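Local coordinates for protein transcriptional regulator, LacI family (Burkholderia phymatum, PDB 2RGY) that probably controls transcription as a LacI-family regulator, with a two-lobed periplasmic-binding-protein-like core that is likely to bind a small sugar-like effector, at residues Y23-K28 / P243-T248; L8-L13 / H38-V43; A106-D111 / W264-E269. One frame throughout, in Å; residues are numbered along the deposited sequence.

Contact 1 (Y23-K28 / P243-T248)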
loop_
_atom_site.group_PDB
_atom_site.type_symbol
_atom_site.label_atom_id
_atom_site.label_comp_id
_atom_site.label_asym_id
_atom_site.label_seq_id
_atom_site.Cartn_x
_atom_site.Cartn_y
_atom_site.Cartn_z
ATOM N N TYR A 23 5.532 1.785 4.214
ATOM C CA TYR A 23 6.248 2.732 3.378
ATOM C C TYR A 23 5.336 3.883 2.980
ATOM O O TYR A 23 5.804 4.999 2.785
ATOM C CB TYR A 23 6.831 2.029 2.156
ATOM C CG TYR A 23 7.920 1.061 2.553
ATOM C CD1 TYR A 23 9.111 1.522 3.110
ATOM C CD2 TYR A 23 7.730 -0.312 2.450
ATOM C CE1 TYR A 23 10.087 0.636 3.566
ATOM C CE2 TYR A 23 8.697 -1.212 2.900
ATOM C CZ TYR A 23 9.874 -0.726 3.458
ATOM O OH TYR A 23 10.833 -1.605 3.920
ATOM N N GLY A 24 4.038 3.616 2.868
ATOM C CA GLY A 24 3.107 4.676 2.530
ATOM C C GLY A 24 3.110 5.728 3.629
ATOM O O GLY A 24 3.007 6.926 3.362
ATOM N N THR A 25 3.229 5.275 4.872
ATOM C CA THR A 25 3.252 6.176 6.025
ATOM C C THR A 25 4.465 7.100 5.968
ATOM O O THR A 25 4.374 8.293 6.247
ATOM C CB THR A 25 3.316 5.373 7.341
ATOM O OG1 THR A 25 2.179 4.503 7.409
ATOM C CG2 THR A 25 3.317 6.310 8.546
ATOM N N ILE A 26 5.604 6.525 5.605
ATOM C CA ILE A 26 6.845 7.276 5.506
ATOM C C ILE A 26 6.732 8.309 4.396
ATOM O O ILE A 26 7.147 9.452 4.571
ATOM C CB ILE A 26 8.015 6.322 5.230
ATOM C CG1 ILE A 26 8.167 5.361 6.408
ATOM C CG2 ILE A 26 9.300 7.094 5.011
ATOM C CD1 ILE A 26 9.148 4.251 6.156
ATOM N N LEU A 27 6.157 7.906 3.266
ATOM C CA LEU A 27 5.983 8.814 2.137
ATOM C C LEU A 27 5.035 9.944 2.520
ATOM O O LEU A 27 5.304 11.118 2.248
ATOM C CB LEU A 27 5.399 8.072 0.928
ATOM C CG LEU A 27 6.146 6.837 0.415
ATOM C CD1 LEU A 27 5.340 6.196 -0.691
ATOM C CD2 LEU A 27 7.530 7.230 -0.082
ATOM N N LYS A 28 3.918 9.590 3.147
ATOM C CA LYS A 28 2.935 10.590 3.535
ATOM C C LYS A 28 3.509 11.632 4.489
ATOM O O LYS A 28 3.381 12.826 4.239
ATOM C CB LYS A 28 1.712 9.916 4.167
ATOM C CG LYS A 28 0.617 10.880 4.633
ATOM C CD LYS A 28 -0.545 10.102 5.274
ATOM C CE LYS A 28 -1.564 11.024 5.955
ATOM N NZ LYS A 28 -2.617 10.249 6.715
ATOM N N PRO A 243 5.789 3.171 16.316
ATOM C CA PRO A 243 5.511 4.589 16.053
ATOM C C PRO A 243 6.235 5.109 14.819
ATOM O O PRO A 243 7.093 5.978 14.911
ATOM C CB PRO A 243 5.989 5.265 17.333
ATOM C CG PRO A 243 7.234 4.497 17.622
ATOM C CD PRO A 243 6.832 3.037 17.349
ATOM N N THR A 244 5.856 4.584 13.664
ATOM C CA THR A 244 6.472 4.959 12.401
ATOM C C THR A 244 6.177 6.383 11.951
ATOM O O THR A 244 7.070 7.075 11.467
ATOM C CB THR A 244 6.049 3.973 11.300
ATOM O OG1 THR A 244 6.595 2.682 11.607
ATOM C CG2 THR A 244 6.546 4.430 9.932
ATOM N N ALA A 245 4.933 6.819 12.100
ATOM C CA ALA A 245 4.566 8.175 11.698
ATOM C C ALA A 245 5.323 9.212 12.528
ATOM O O ALA A 245 5.834 10.192 11.986
ATOM C CB ALA A 245 3.069 8.381 11.843
ATOM N N GLU A 246 5.402 8.985 13.839
ATOM C CA GLU A 246 6.090 9.911 14.740
ATOM C C GLU A 246 7.590 10.007 14.485
ATOM O O GLU A 246 8.144 11.101 14.449
ATOM C CB GLU A 246 5.860 9.518 16.206
ATOM C CG GLU A 246 4.413 9.596 16.673
ATOM C CD GLU A 246 3.721 8.241 16.628
ATOM O OE1 GLU A 246 3.598 7.664 15.526
ATOM O OE2 GLU A 246 3.311 7.746 17.703
ATOM N N LEU A 247 8.248 8.866 14.321
ATOM C CA LEU A 247 9.685 8.878 14.077
ATOM C C LEU A 247 9.995 9.532 12.735
ATOM O O LEU A 247 10.971 10.275 12.614
ATOM C CB LEU A 247 10.252 7.454 14.135
ATOM C CG LEU A 247 10.390 6.885 15.559
ATOM C CD1 LEU A 247 10.765 5.409 15.511
ATOM C CD2 LEU A 247 11.444 7.680 16.332
ATOM N N THR A 248 9.156 9.281 11.738
ATOM C CA THR A 248 9.362 9.871 10.422
ATOM C C THR A 248 9.173 11.388 10.518
ATOM O O THR A 248 9.979 12.162 10.013
ATOM C CB THR A 248 8.365 9.313 9.375
ATOM O OG1 THR A 248 8.534 7.897 9.242
ATOM C CG2 THR A 248 8.606 9.964 8.030
#
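Thr25 and Ile26 on helix 21-36 meet Thr244, Ala245 and Thr248 at the start of helix 244-260. The axes of 23-28 and 244-248 approach to 9.1 Å. They run in the same general sense, 35° apart. The CA atoms of Ile26 and Thr248 are 6.1 Å apart. Pro243 is the N-cap residue of the second helix.

The touching is done mainly by methyl and methylene groups. Thr25 points toward the other helix, with CG2 anti to its backbone N and OG1 beside that N (chi1 -58°). CG2 of Thr25 lies 3.9 Å from both CA and CB of Ala245. It also meets Thr244 CG2. That same Thr244 methyl is 4.0 Å from Ile26 CG1, so it touches two residues of helix 21-36. Ile26 and Thr248 cross at about a right angle. Ile26 CG1 faces Thr248 OG1 at 3.8 Å, while Thr248 CG2 packs on Ile26 O.

The hydroxyls of Thr25 and Thr248 bond within their own helices. Thr248 OG1 donates to Thr244 O at 2.8 Å, tilted from the carbonyl plane. Thr248 N reaches the same oxygen at 3.0 Å from the opposite face, so Thr244 O is gripped twice by one residue. Thr25 OG1 bonds to Ser21 O, and Ile26 O accepts from Thr30 OG1. Thr25 also packs on Phe19 of the second subunit.

No hydrogen bond crosses between the two segments. Two of the threonine hydroxyls are satisfied by their own helix, so the surfaces that meet are largely apolar and the helices pack by van der Waals contact.

Contact 2 (L8-L13 / H38-V43)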
loop_
_atom_site.group_PDB
_atom_site.type_symbol
_atom_site.label_atom_id
_atom_site.label_comp_id
_atom_site.label_asym_id
_atom_site.label_seq_id
_atom_site.Cartn_x
_atom_site.Cartn_y
_atom_site.Cartn_z
ATOM N N LEU A 8 17.662 24.295 -3.737
ATOM C CA LEU A 8 16.741 23.709 -4.760
ATOM C C LEU A 8 15.311 23.633 -4.239
ATOM O O LEU A 8 14.361 23.617 -5.017
ATOM C CB LEU A 8 17.221 22.306 -5.155
ATOM C CG LEU A 8 16.402 21.466 -6.139
ATOM C CD1 LEU A 8 16.287 22.168 -7.494
ATOM C CD2 LEU A 8 17.100 20.115 -6.308
ATOM N N GLY A 9 15.161 23.587 -2.921
ATOM C CA GLY A 9 13.836 23.508 -2.328
ATOM C C GLY A 9 13.229 22.114 -2.396
ATOM O O GLY A 9 12.009 21.958 -2.308
ATOM N N ILE A 10 14.082 21.105 -2.561
ATOM C CA ILE A 10 13.633 19.716 -2.641
ATOM C C ILE A 10 14.466 18.806 -1.752
ATOM O O ILE A 10 15.691 18.928 -1.685
ATOM C CB ILE A 10 13.763 19.126 -4.071
ATOM C CG1 ILE A 10 13.306 20.129 -5.125
ATOM C CG2 ILE A 10 12.944 17.858 -4.179
ATOM C CD1 ILE A 10 11.934 20.673 -4.907
ATOM N N ILE A 11 13.795 17.891 -1.072
ATOM C CA ILE A 11 14.480 16.923 -0.244
ATOM C C ILE A 11 14.248 15.592 -0.938
ATOM O O ILE A 11 13.158 15.335 -1.439
ATOM C CB ILE A 11 13.919 16.914 1.200
ATOM C CG1 ILE A 11 14.518 18.091 1.978
ATOM C CG2 ILE A 11 14.242 15.594 1.895
ATOM C CD1 ILE A 11 14.135 18.135 3.447
ATOM N N GLY A 12 15.279 14.763 -1.017
ATOM C CA GLY A 12 15.119 13.478 -1.671
ATOM C C GLY A 12 14.723 12.407 -0.679
ATOM O O GLY A 12 15.079 12.499 0.489
ATOM N N LEU A 13 13.986 11.399 -1.136
ATOM C CA LEU A 13 13.547 10.315 -0.266
ATOM C C LEU A 13 13.673 8.947 -0.925
ATOM O O LEU A 13 13.119 8.716 -1.998
ATOM C CB LEU A 13 12.086 10.519 0.147
ATOM C CG LEU A 13 11.394 9.306 0.786
ATOM C CD1 LEU A 13 12.091 8.914 2.081
ATOM C CD2 LEU A 13 9.933 9.646 1.056
ATOM N N HIS A 38 6.342 24.657 2.465
ATOM C CA HIS A 38 6.214 25.000 1.051
ATOM C C HIS A 38 7.315 24.456 0.148
ATOM O O HIS A 38 7.761 25.140 -0.770
ATOM C CB HIS A 38 6.136 26.521 0.909
ATOM C CG HIS A 38 5.096 27.149 1.785
ATOM N ND1 HIS A 38 3.756 26.841 1.682
ATOM C CD2 HIS A 38 5.201 28.041 2.798
ATOM C CE1 HIS A 38 3.079 27.516 2.596
ATOM N NE2 HIS A 38 3.933 28.251 3.285
ATOM N N ARG A 39 7.740 23.224 0.403
ATOM C CA ARG A 39 8.776 22.604 -0.407
ATOM C C ARG A 39 8.347 21.217 -0.882
ATOM O O ARG A 39 7.349 20.680 -0.409
ATOM C CB ARG A 39 10.091 22.564 0.373
ATOM C CG ARG A 39 10.673 23.970 0.571
ATOM C CD ARG A 39 11.941 23.968 1.403
ATOM N NE ARG A 39 12.586 25.283 1.469
ATOM C CZ ARG A 39 12.278 26.245 2.338
ATOM N NH1 ARG A 39 11.315 26.070 3.235
ATOM N NH2 ARG A 39 12.966 27.377 2.337
ATOM N N HIS A 40 9.107 20.641 -1.807
ATOM C CA HIS A 40 8.756 19.356 -2.396
ATOM C C HIS A 40 9.639 18.150 -2.075
ATOM O O HIS A 40 10.740 18.271 -1.543
ATOM C CB HIS A 40 8.688 19.502 -3.913
ATOM C CG HIS A 40 7.815 20.624 -4.383
ATOM N ND1 HIS A 40 8.164 21.952 -4.247
ATOM C CD2 HIS A 40 6.627 20.612 -5.029
ATOM C CE1 HIS A 40 7.231 22.708 -4.796
ATOM N NE2 HIS A 40 6.288 21.921 -5.279
ATOM N N VAL A 41 9.138 16.977 -2.432
ATOM C CA VAL A 41 9.863 15.746 -2.204
ATOM C C VAL A 41 9.993 14.963 -3.506
ATOM O O VAL A 41 9.031 14.807 -4.259
ATOM C CB VAL A 41 9.143 14.866 -1.175
ATOM C CG1 VAL A 41 7.750 14.548 -1.670
ATOM C CG2 VAL A 41 9.925 13.588 -0.928
ATOM N N VAL A 42 11.204 14.504 -3.777
ATOM C CA VAL A 42 11.471 13.689 -4.942
ATOM C C VAL A 42 11.652 12.298 -4.359
ATOM O O VAL A 42 12.442 12.113 -3.431
ATOM C CB VAL A 42 12.768 14.109 -5.652
ATOM C CG1 VAL A 42 13.243 12.985 -6.570
ATOM C CG2 VAL A 42 12.519 15.370 -6.463
ATOM N N VAL A 43 10.907 11.328 -4.874
ATOM C CA VAL A 43 11.013 9.970 -4.367
ATOM C C VAL A 43 11.750 9.072 -5.342
ATOM O O VAL A 43 11.679 9.253 -6.563
ATOM C CB VAL A 43 9.624 9.346 -4.092
ATOM C CG1 VAL A 43 9.788 7.957 -3.464
ATOM C CG2 VAL A 43 8.827 10.245 -3.169
HETATM O O HOH W 1 10.528 23.443 -3.864
#
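Ile10 to Leu13 pair with His40 to Val43 as the two parallel strands of a beta-alpha-beta unit, joined in the chain by helix 21-36. Four backbone hydrogen bonds form the ladder. His40 N donates to Gly9 O at 3.2 Å, and Ile11 N to His40 O at 3.1 Å. Val42 N then bonds Ile11 O at 3.2 Å. Leu13 N closes on Val42 O at 2.9 Å. Gly9 O takes a second donor, a water 2.6 Å away that also lies 2.8 Å from His40 ND1.

Strand 40-44 is an outermost strand of the N-terminal lobe's sheet within the chain. In the dimer, Val41 to Val43 pair antiparallel with a strand of the second subunit, so the sheet continues across the interface. Ile10, His40 and Val42 share one face. Ile10 CG2, anti to its backbone N, presses on Val42 CG2 at 3.4 Å, tighter than usual for two carbons. Ile10 CD1 turns to His40 CB at 3.6 Å. The His40 ring stacks on Phe62 of the second subunit, and its NE2 bonds that residue's O. On the other face, Ile11 and Val41 pack on Leu34, and Leu13 on Leu27 and Thr30, all of helix 21-36.

Contact 3 (A106-D111 / W264-E269)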
loop_
_atom_site.group_PDB
_atom_site.type_symbol
_atom_site.label_atom_id
_atom_site.label_comp_id
_atom_site.label_asym_id
_atom_site.label_seq_id
_atom_site.Cartn_x
_atom_site.Cartn_y
_atom_site.Cartn_z
ATOM N N ALA A 106 21.485 11.397 13.456
ATOM C CA ALA A 106 21.076 11.348 12.053
ATOM C C ALA A 106 20.275 10.050 11.896
ATOM O O ALA A 106 19.813 9.706 10.805
ATOM C CB ALA A 106 22.295 11.321 11.141
ATOM N N SER A 107 20.124 9.338 13.010
ATOM C CA SER A 107 19.402 8.073 13.052
ATOM C C SER A 107 18.150 8.149 13.930
ATOM O O SER A 107 18.207 8.574 15.087
ATOM C CB SER A 107 20.315 6.961 13.580
ATOM O OG SER A 107 19.570 5.781 13.834
ATOM N N PHE A 108 17.023 7.744 13.353
ATOM C CA PHE A 108 15.743 7.730 14.050
ATOM C C PHE A 108 15.226 6.303 13.964
ATOM O O PHE A 108 14.806 5.840 12.902
ATOM C CB PHE A 108 14.792 8.723 13.399
ATOM C CG PHE A 108 15.108 10.149 13.749
ATOM C CD1 PHE A 108 14.401 10.801 14.768
ATOM C CD2 PHE A 108 16.155 10.826 13.106
ATOM C CE1 PHE A 108 14.736 12.106 15.151
ATOM C CE2 PHE A 108 16.505 12.131 13.480
ATOM C CZ PHE A 108 15.792 12.777 14.504
ATOM N N CYS A 109 15.268 5.606 15.092
ATOM C CA CYS A 109 14.875 4.205 15.124
ATOM C C CYS A 109 14.071 3.846 16.364
ATOM O O CYS A 109 14.414 4.245 17.467
ATOM C CB CYS A 109 16.149 3.345 15.070
ATOM S SG CYS A 109 15.938 1.613 14.570
ATOM N N PRO A 110 12.988 3.079 16.197
ATOM C CA PRO A 110 12.208 2.712 17.378
ATOM C C PRO A 110 12.943 1.607 18.147
ATOM O O PRO A 110 14.009 1.150 17.731
ATOM C CB PRO A 110 10.895 2.227 16.777
ATOM C CG PRO A 110 11.352 1.546 15.527
ATOM C CD PRO A 110 12.386 2.519 14.972
ATOM N N ASP A 111 12.372 1.182 19.267
ATOM C CA ASP A 111 12.981 0.138 20.078
ATOM C C ASP A 111 12.489 -1.239 19.619
ATOM O O ASP A 111 11.540 -1.776 20.178
ATOM C CB ASP A 111 12.625 0.366 21.550
ATOM C CG ASP A 111 13.351 -0.585 22.478
ATOM O OD1 ASP A 111 13.286 -0.381 23.711
ATOM O OD2 ASP A 111 13.982 -1.538 21.981
ATOM N N TRP A 264 12.257 23.328 14.778
ATOM C CA TRP A 264 11.437 22.292 15.387
ATOM C C TRP A 264 12.135 21.677 16.584
ATOM O O TRP A 264 13.348 21.491 16.558
ATOM C CB TRP A 264 11.212 21.145 14.402
ATOM C CG TRP A 264 10.343 21.449 13.230
ATOM C CD1 TRP A 264 10.731 21.590 11.926
ATOM C CD2 TRP A 264 8.917 21.551 13.239
ATOM N NE1 TRP A 264 9.626 21.764 11.123
ATOM C CE2 TRP A 264 8.504 21.742 11.904
ATOM C CE3 TRP A 264 7.951 21.495 14.250
ATOM C CZ2 TRP A 264 7.152 21.874 11.554
ATOM C CZ3 TRP A 264 6.605 21.627 13.900
ATOM C CH2 TRP A 264 6.220 21.813 12.565
ATOM N N GLU A 265 11.385 21.354 17.633
ATOM C CA GLU A 265 11.984 20.660 18.762
ATOM C C GLU A 265 11.905 19.228 18.253
ATOM O O GLU A 265 10.889 18.833 17.675
ATOM C CB GLU A 265 11.150 20.816 20.041
ATOM C CG GLU A 265 11.161 22.231 20.609
ATOM C CD GLU A 265 10.417 22.340 21.933
ATOM O OE1 GLU A 265 9.166 22.178 21.940
ATOM O OE2 GLU A 265 11.087 22.584 22.963
ATOM N N ILE A 266 12.967 18.459 18.452
ATOM C CA ILE A 266 13.008 17.080 17.969
ATOM C C ILE A 266 12.910 16.033 19.079
ATOM O O ILE A 266 13.638 16.104 20.066
ATOM C CB ILE A 266 14.308 16.840 17.174
ATOM C CG1 ILE A 266 14.465 17.924 16.103
ATOM C CG2 ILE A 266 14.294 15.460 16.530
ATOM C CD1 ILE A 266 13.316 17.998 15.125
ATOM N N PHE A 267 12.006 15.067 18.909
ATOM C CA PHE A 267 11.824 13.983 19.882
ATOM C C PHE A 267 12.168 12.642 19.232
ATOM O O PHE A 267 11.777 12.379 18.090
ATOM C CB PHE A 267 10.391 13.999 20.409
ATOM C CG PHE A 267 9.991 15.333 20.976
ATOM C CD1 PHE A 267 9.626 16.382 20.127
ATOM C CD2 PHE A 267 10.068 15.572 22.348
ATOM C CE1 PHE A 267 9.348 17.661 20.634
ATOM C CE2 PHE A 267 9.793 16.849 22.876
ATOM C CZ PHE A 267 9.433 17.894 22.014
ATOM N N ARG A 268 12.908 11.808 19.959
ATOM C CA ARG A 268 13.366 10.510 19.452
ATOM C C ARG A 268 12.876 9.288 20.227
ATOM O O ARG A 268 13.264 8.157 19.913
ATOM C CB ARG A 268 14.899 10.480 19.447
ATOM C CG ARG A 268 15.538 11.572 18.618
ATOM C CD ARG A 268 16.937 11.903 19.111
ATOM N NE ARG A 268 17.521 12.973 18.318
ATOM C CZ ARG A 268 17.943 12.819 17.070
ATOM N NH1 ARG A 268 17.854 11.629 16.485
ATOM N NH2 ARG A 268 18.419 13.860 16.396
ATOM N N GLU A 269 12.040 9.504 21.237
ATOM C CA GLU A 269 11.551 8.393 22.055
ATOM C C GLU A 269 10.043 8.235 22.019
ATOM O O GLU A 269 9.308 9.131 22.435
ATOM C CB GLU A 269 11.984 8.579 23.514
ATOM C CG GLU A 269 13.501 8.657 23.720
ATOM C CD GLU A 269 14.220 7.436 23.171
ATOM O OE1 GLU A 269 13.741 6.311 23.426
ATOM O OE2 GLU A 269 15.258 7.594 22.482
HETATM O O HOH W 2 17.235 9.055 17.661
HETATM O O HOH W 3 15.010 7.344 17.842
#
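Arg268 reaches across the ring of Phe108, the two side chains crossing at about a right angle. From CB, the chain turns so that CG is anti to the carbonyl carbon (chi1 -58°). CG packs on Phe108 CE1 at 3.6 Å. CD continues the extended run to NE, which approaches Phe108 CZ. The guanidinium then lies over one face of the ring, with the two planes 27° apart. Its CZ is 3.3 Å from Phe108 CZ. NH1 sits above the ring, offset toward the rim, 3.1 Å from Phe108 CZ. NH1 also donates to a water at 2.9 Å, and this water donates to Ser107 O at 2.8 Å. NH2 touches the same ring carbon and bonds to Asp105 O. Trp254 adds a cation-pi contact.

Ile266 CG2 fills in at the ring edge, in plane, 3.7 Å from Phe108 CE1. A second water accepts from Cys109 N and donates to Arg268 O.

Strand 107-108 is an outermost strand of the N-terminal lobe's sheet. The chain goes on from 106-111 through helix 112-125 to strand 131-135, and from 264-269 to strand 273-275, both in the other lobe's sheet. Such repeated crossing between lobes is typical of the type I periplasmic-binding-protein fold shared by LacI-family cores.

In the fold
Contact 2 is buried in the sheet of the N-terminal lobe, contact 1 is partly buried between helices, and contact 3 lies at the surface. Contacts 1 and 2 share the unit built on helix 21-36: Leu27 on that helix packs its CD2 on Leu13 CD2 at 3.6 Å. Both also touch the second subunit, whereas no other chain of the assembly reaches contact 3. Contacts 1 and 3 meet at Leu247, which packs on Pro110 and Cys109. Contacts 2 and 3 do not touch, but reach opposite edges of one sheet, through strands 40-44 and 107-108. Chemistry follows place: a backbone ladder with apolar side chains in contact 2, methyl packing in contact 1, guanidinium, ring and water in contact 3.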